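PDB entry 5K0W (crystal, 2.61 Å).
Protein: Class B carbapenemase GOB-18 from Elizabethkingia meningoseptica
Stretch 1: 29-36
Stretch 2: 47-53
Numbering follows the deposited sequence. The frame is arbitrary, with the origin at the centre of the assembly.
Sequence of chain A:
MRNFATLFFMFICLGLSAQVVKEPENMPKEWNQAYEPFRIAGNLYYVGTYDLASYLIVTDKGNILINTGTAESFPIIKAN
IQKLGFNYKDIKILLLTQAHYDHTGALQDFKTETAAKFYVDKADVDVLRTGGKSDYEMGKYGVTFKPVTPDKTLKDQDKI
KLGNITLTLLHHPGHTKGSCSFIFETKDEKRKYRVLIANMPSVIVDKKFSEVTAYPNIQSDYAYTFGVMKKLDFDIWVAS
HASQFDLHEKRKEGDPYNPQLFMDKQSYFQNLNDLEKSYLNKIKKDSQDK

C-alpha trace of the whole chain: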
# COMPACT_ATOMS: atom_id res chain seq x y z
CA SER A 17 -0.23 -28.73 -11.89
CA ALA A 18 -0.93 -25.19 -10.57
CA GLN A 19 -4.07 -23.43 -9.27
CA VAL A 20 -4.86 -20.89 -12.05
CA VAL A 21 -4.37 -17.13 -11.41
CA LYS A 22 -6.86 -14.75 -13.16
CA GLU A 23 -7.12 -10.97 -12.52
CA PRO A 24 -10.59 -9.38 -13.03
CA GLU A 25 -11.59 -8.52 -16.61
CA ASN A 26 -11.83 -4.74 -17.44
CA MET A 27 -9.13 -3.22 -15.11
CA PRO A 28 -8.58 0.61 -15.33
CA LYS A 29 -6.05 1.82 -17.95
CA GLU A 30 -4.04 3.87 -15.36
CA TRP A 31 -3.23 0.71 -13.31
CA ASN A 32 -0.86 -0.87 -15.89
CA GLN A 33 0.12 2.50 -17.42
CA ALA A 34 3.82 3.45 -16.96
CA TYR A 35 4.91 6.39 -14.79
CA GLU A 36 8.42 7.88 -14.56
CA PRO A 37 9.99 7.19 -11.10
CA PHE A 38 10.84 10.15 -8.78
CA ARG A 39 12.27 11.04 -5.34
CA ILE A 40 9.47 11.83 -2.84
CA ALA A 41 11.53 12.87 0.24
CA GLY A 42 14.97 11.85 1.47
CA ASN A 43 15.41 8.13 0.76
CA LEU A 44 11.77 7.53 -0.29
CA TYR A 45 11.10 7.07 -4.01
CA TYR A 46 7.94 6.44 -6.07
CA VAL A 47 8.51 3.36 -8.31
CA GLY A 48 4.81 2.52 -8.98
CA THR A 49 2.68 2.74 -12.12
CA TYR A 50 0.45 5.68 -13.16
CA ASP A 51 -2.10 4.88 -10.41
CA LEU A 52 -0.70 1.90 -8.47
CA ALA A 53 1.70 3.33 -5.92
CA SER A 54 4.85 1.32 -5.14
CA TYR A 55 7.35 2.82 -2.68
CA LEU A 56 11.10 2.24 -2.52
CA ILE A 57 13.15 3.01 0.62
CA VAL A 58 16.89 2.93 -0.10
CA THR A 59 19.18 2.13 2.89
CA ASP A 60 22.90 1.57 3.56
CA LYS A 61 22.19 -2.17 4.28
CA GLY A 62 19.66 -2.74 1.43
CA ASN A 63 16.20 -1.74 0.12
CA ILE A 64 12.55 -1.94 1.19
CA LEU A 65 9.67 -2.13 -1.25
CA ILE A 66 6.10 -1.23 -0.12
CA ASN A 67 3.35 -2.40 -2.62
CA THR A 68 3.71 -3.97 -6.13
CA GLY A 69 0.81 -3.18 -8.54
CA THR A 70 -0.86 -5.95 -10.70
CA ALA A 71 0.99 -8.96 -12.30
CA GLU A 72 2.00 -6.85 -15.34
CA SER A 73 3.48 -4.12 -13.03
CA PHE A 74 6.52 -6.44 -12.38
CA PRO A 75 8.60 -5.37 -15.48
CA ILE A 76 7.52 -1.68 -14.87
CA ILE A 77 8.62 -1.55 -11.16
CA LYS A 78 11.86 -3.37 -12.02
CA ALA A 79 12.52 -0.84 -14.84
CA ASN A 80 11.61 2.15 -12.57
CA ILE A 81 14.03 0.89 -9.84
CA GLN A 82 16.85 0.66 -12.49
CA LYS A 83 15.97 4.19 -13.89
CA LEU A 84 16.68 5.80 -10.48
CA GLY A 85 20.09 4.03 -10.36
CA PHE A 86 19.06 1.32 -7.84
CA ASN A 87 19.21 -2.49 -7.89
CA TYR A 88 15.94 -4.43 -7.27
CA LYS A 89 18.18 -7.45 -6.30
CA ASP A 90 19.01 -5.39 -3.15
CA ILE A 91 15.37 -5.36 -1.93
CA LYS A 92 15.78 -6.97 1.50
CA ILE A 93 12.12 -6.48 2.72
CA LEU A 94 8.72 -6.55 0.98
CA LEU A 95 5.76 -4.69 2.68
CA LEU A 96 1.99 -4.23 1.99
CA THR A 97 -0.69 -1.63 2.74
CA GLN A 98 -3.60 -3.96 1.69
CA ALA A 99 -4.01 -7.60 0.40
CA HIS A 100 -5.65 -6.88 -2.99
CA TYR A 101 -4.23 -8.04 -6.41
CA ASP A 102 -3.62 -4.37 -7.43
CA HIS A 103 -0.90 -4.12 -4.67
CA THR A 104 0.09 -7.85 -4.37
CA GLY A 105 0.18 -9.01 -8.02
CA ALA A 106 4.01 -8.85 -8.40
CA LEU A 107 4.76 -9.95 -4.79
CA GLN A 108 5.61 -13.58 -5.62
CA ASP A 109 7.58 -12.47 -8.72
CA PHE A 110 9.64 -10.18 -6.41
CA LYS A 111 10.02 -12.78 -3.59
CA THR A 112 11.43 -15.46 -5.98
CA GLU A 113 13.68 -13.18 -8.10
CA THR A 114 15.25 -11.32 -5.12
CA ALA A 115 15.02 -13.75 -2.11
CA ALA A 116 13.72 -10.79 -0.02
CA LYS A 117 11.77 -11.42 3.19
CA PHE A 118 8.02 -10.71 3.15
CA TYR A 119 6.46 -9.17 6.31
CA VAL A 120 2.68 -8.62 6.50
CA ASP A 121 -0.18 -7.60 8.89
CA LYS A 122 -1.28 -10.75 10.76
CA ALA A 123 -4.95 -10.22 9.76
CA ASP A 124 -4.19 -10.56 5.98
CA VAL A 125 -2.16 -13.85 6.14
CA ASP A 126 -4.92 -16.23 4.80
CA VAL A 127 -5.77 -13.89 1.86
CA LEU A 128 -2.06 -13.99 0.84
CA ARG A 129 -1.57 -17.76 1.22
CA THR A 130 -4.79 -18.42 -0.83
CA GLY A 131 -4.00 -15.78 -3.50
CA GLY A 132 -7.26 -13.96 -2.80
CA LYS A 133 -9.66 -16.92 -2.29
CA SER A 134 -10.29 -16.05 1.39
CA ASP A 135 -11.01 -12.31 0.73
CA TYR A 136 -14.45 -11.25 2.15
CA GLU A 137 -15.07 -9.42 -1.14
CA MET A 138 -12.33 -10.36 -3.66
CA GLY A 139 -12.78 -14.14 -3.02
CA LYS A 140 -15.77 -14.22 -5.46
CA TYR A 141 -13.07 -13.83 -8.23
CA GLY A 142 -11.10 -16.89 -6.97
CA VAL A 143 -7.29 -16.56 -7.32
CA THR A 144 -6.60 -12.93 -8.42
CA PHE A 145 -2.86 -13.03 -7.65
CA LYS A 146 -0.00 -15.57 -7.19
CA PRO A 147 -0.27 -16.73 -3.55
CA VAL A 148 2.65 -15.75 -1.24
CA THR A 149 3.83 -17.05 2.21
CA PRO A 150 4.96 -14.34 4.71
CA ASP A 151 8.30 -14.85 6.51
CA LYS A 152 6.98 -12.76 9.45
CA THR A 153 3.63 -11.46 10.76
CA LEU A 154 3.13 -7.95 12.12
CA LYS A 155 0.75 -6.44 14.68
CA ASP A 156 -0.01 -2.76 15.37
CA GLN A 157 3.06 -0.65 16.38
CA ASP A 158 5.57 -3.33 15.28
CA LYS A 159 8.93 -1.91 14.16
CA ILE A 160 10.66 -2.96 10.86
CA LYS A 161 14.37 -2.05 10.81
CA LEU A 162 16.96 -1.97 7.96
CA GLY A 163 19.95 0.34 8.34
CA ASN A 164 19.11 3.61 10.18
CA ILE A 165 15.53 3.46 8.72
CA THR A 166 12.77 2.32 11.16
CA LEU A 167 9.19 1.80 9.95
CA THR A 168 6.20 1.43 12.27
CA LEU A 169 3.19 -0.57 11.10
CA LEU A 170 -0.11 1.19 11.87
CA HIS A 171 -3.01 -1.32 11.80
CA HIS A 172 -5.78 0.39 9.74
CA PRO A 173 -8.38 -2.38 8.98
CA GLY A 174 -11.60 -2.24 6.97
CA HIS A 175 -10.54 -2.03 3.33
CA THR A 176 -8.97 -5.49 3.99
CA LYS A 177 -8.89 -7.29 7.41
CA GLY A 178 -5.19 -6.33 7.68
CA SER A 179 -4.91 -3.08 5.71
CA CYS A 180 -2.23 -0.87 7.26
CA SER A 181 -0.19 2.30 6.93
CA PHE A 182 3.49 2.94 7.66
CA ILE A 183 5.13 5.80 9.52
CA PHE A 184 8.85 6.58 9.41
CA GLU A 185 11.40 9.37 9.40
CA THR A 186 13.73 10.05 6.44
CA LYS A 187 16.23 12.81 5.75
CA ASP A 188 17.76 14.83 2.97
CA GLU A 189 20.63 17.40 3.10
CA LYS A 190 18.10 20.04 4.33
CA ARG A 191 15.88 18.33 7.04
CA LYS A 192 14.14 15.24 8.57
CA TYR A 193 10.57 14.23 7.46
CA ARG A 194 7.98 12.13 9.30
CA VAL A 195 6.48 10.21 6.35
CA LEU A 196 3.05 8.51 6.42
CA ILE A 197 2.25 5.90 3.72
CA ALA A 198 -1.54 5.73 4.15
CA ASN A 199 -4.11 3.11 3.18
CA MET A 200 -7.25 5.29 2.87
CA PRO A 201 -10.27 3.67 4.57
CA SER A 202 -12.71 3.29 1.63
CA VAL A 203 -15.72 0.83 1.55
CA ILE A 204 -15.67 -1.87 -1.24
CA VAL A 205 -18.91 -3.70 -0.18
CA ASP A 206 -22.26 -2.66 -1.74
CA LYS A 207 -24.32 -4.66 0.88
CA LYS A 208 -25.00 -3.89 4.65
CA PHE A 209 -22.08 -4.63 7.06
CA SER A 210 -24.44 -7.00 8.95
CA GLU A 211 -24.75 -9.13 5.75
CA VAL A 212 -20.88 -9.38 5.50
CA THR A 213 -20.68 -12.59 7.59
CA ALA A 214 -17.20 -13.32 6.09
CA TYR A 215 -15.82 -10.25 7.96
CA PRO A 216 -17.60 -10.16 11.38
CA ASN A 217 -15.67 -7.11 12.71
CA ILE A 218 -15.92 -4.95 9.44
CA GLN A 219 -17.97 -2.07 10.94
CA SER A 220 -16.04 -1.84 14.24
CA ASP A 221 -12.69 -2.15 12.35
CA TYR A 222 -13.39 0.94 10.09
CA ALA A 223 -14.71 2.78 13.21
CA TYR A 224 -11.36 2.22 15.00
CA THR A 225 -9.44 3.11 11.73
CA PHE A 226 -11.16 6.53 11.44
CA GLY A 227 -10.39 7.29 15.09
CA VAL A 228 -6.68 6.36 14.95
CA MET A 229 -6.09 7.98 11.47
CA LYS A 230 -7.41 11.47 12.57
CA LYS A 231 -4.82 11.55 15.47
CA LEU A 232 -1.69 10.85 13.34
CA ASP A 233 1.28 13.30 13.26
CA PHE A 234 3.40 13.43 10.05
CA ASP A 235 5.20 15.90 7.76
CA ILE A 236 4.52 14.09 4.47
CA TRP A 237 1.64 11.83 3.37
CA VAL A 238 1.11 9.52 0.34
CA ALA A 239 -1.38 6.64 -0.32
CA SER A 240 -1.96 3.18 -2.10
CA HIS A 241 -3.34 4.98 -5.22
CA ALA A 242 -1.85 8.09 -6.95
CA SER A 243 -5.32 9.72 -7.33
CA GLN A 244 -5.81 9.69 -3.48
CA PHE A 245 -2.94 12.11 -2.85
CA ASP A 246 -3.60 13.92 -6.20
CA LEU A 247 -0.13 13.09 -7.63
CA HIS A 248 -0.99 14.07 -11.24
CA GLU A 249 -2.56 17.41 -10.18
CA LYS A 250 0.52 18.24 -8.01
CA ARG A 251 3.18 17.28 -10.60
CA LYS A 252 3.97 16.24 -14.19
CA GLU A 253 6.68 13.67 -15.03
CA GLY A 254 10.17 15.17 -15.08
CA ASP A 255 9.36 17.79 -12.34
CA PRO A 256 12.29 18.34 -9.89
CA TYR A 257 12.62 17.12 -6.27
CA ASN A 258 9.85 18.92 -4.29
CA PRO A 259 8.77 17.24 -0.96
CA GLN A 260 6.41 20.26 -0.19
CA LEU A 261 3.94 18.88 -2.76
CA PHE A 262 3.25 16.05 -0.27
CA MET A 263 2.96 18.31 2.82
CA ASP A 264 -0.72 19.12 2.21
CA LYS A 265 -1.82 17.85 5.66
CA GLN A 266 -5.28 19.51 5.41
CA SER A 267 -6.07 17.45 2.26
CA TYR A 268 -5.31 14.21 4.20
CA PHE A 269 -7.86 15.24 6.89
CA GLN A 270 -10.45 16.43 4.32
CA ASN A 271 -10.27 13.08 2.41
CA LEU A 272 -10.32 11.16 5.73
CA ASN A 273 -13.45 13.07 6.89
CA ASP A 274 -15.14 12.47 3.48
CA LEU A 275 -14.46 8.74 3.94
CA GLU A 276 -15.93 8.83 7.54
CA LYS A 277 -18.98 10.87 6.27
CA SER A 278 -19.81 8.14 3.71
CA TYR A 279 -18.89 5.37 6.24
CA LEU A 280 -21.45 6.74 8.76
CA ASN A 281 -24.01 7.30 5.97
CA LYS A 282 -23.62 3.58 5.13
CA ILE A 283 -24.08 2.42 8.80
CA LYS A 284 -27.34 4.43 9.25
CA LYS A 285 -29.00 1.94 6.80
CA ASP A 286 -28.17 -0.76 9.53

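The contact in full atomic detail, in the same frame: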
# COMPACT_ATOMS: atom_id res chain seq x y z
N LYS A 29 -7.21 1.55 -17.10
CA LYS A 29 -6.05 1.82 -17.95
C LYS A 29 -4.84 2.28 -17.14
O LYS A 29 -3.74 1.77 -17.35
CB LYS A 29 -6.43 2.85 -19.03
CG LYS A 29 -5.29 3.31 -19.96
CD LYS A 29 -5.45 4.77 -20.42
CE LYS A 29 -5.24 5.78 -19.31
NZ LYS A 29 -5.07 7.16 -19.83
N GLU A 30 -5.06 3.24 -16.21
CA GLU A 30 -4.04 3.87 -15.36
C GLU A 30 -3.28 2.89 -14.44
O GLU A 30 -2.20 3.23 -13.97
CB GLU A 30 -4.66 5.02 -14.53
CG GLU A 30 -5.25 6.15 -15.35
CD GLU A 30 -5.55 7.44 -14.61
OE1 GLU A 30 -5.94 7.37 -13.42
OE2 GLU A 30 -5.42 8.52 -15.23
N TRP A 31 -3.84 1.70 -14.19
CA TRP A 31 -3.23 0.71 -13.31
C TRP A 31 -1.98 0.06 -13.87
O TRP A 31 -1.04 -0.20 -13.11
CB TRP A 31 -4.26 -0.36 -12.92
CG TRP A 31 -5.23 0.09 -11.87
CD1 TRP A 31 -5.53 1.38 -11.50
CD2 TRP A 31 -6.07 -0.75 -11.08
NE1 TRP A 31 -6.49 1.38 -10.52
CE2 TRP A 31 -6.86 0.09 -10.26
CE3 TRP A 31 -6.27 -2.15 -11.02
CZ2 TRP A 31 -7.80 -0.42 -9.35
CZ3 TRP A 31 -7.21 -2.65 -10.13
CH2 TRP A 31 -7.94 -1.79 -9.29
N ASN A 32 -1.98 -0.22 -15.19
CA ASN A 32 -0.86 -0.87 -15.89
C ASN A 32 -0.09 0.13 -16.74
O ASN A 32 0.87 -0.24 -17.41
CB ASN A 32 -1.37 -2.04 -16.74
CG ASN A 32 -2.35 -2.93 -16.01
OD1 ASN A 32 -2.08 -3.41 -14.90
ND2 ASN A 32 -3.51 -3.14 -16.61
N GLN A 33 -0.49 1.40 -16.69
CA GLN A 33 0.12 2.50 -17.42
C GLN A 33 1.42 2.92 -16.73
O GLN A 33 1.42 3.11 -15.50
CB GLN A 33 -0.87 3.68 -17.50
CG GLN A 33 -0.58 4.71 -18.57
CD GLN A 33 -1.22 6.03 -18.24
OE1 GLN A 33 -2.43 6.12 -17.96
NE2 GLN A 33 -0.44 7.08 -18.30
N ALA A 34 2.51 3.08 -17.50
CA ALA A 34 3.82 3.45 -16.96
C ALA A 34 3.86 4.88 -16.43
O ALA A 34 3.19 5.77 -16.96
CB ALA A 34 4.89 3.27 -18.02
N TYR A 35 4.67 5.09 -15.40
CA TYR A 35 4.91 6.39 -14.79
C TYR A 35 6.39 6.47 -14.44
O TYR A 35 6.94 5.52 -13.87
CB TYR A 35 4.04 6.60 -13.55
CG TYR A 35 4.07 8.02 -13.02
CD1 TYR A 35 3.25 9.01 -13.55
CD2 TYR A 35 4.92 8.37 -11.98
CE1 TYR A 35 3.30 10.32 -13.09
CE2 TYR A 35 4.96 9.68 -11.50
CZ TYR A 35 4.15 10.65 -12.06
OH TYR A 35 4.17 11.94 -11.60
N GLU A 36 7.01 7.59 -14.79
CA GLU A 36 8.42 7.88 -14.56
C GLU A 36 8.75 7.96 -13.06
O GLU A 36 8.16 8.79 -12.36
CB GLU A 36 8.75 9.20 -15.26
CG GLU A 36 10.13 9.23 -15.89
CD GLU A 36 11.09 10.14 -15.15
OE1 GLU A 36 12.11 9.63 -14.64
OE2 GLU A 36 10.80 11.35 -15.05
N VAL A 47 8.11 4.29 -7.24
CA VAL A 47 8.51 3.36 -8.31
C VAL A 47 7.29 2.63 -8.93
O VAL A 47 7.46 1.74 -9.77
CB VAL A 47 9.65 2.38 -7.88
CG1 VAL A 47 10.97 3.11 -7.65
CG2 VAL A 47 9.27 1.54 -6.67
N GLY A 48 6.09 3.07 -8.53
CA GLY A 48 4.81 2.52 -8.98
C GLY A 48 4.44 2.87 -10.39
O GLY A 48 5.23 3.47 -11.13
N THR A 49 3.23 2.47 -10.79
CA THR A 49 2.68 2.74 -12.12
C THR A 49 1.94 4.07 -12.05
O THR A 49 2.00 4.74 -11.01
CB THR A 49 1.71 1.60 -12.58
OG1 THR A 49 0.54 1.59 -11.75
CG2 THR A 49 2.37 0.24 -12.66
N TYR A 50 1.21 4.43 -13.12
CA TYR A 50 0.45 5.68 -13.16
C TYR A 50 -0.47 5.85 -11.96
O TYR A 50 -0.46 6.90 -11.34
CB TYR A 50 -0.27 5.87 -14.51
CG TYR A 50 -0.65 7.32 -14.76
CD1 TYR A 50 0.28 8.23 -15.25
CD2 TYR A 50 -1.93 7.79 -14.44
CE1 TYR A 50 -0.06 9.57 -15.45
CE2 TYR A 50 -2.28 9.12 -14.65
CZ TYR A 50 -1.34 10.01 -15.14
OH TYR A 50 -1.68 11.33 -15.33
N ASP A 51 -1.22 4.80 -11.58
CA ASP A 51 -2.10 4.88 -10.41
C ASP A 51 -1.70 3.97 -9.24
O ASP A 51 -1.99 4.30 -8.10
CB ASP A 51 -3.57 4.65 -10.78
CG ASP A 51 -4.52 5.07 -9.67
OD1 ASP A 51 -4.30 6.14 -9.06
OD2 ASP A 51 -5.48 4.32 -9.41
N LEU A 52 -1.06 2.83 -9.53
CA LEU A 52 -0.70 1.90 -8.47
C LEU A 52 0.62 2.21 -7.82
O LEU A 52 1.68 1.88 -8.36
CB LEU A 52 -0.83 0.42 -8.91
CG LEU A 52 -2.17 0.06 -9.56
CD1 LEU A 52 -2.17 -1.37 -10.08
CD2 LEU A 52 -3.32 0.28 -8.60
N ALA A 53 0.54 2.90 -6.69
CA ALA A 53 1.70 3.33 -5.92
C ALA A 53 2.53 2.19 -5.36
O ALA A 53 1.99 1.26 -4.74
CB ALA A 53 1.28 4.27 -4.80
O HOH W 1 -4.14 8.09 -11.23
O HOH W 2 7.16 5.18 -11.06

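Which polar contacts hold the two stretches most firmly? Neither stretch forms a regular strand here, and carbonyls of the first are met by donors on the second. Y50 N donates to Q33 O at 2.7 Å with a nearly straight angle of 164°, and T49 OG1 donates to W31 O, also at 2.7 Å. The T49 hydroxyl works in both directions, since OG1 also accepts from L52 N at 3.0 Å; a short side chain in the p rotamer thus braces its own turn while gripping the neighbour. T49 N to L52 O, 2.9 Å, closes that turn from the backbone.

What do E30 and D51 add? Their backbones join through a weak hydrogen bond, D51 N to E30 O at 3.0 Å, bent to 133°. The carboxylates share water 1, which donates to E30 OE1 and D51 OD1, 2.9 Å each, so the two acidic groups are bridged by a donor. D51 OD2 also accepts a weak bond from W31 NE1 at 3.3 Å, at the edge of the indole.

How is the W31 ring packed? L52 CD2 sits over one face of W31, 3.7 Å from the centroid of its five-membered ring and only 3° off its normal. L52 CD1 lies 3.7 Å from W31 CB, so the branched leucine end touches both ring and stem. The flat indole suits this place, offering L52 a face while NE1 donates at the edge.

What covers Y50, and how does Y35 meet it? Of the 571 Å² buried, both sides summed, Y50 contributes the most, 131 Å². Q33 NE2 lies over one face of its ring, 3.3 Å from Y50 CD1. The CA-to-CB bond of buried Y35 points toward the second stretch, and Y35 CD1 approaches Y50 CD1 to 3.5 Å, the rings oblique at 69°. Water 2 donates to Y35 O at 2.8 Å and G48 O at 2.6 Å, linking two carbonyls that cannot bond each other.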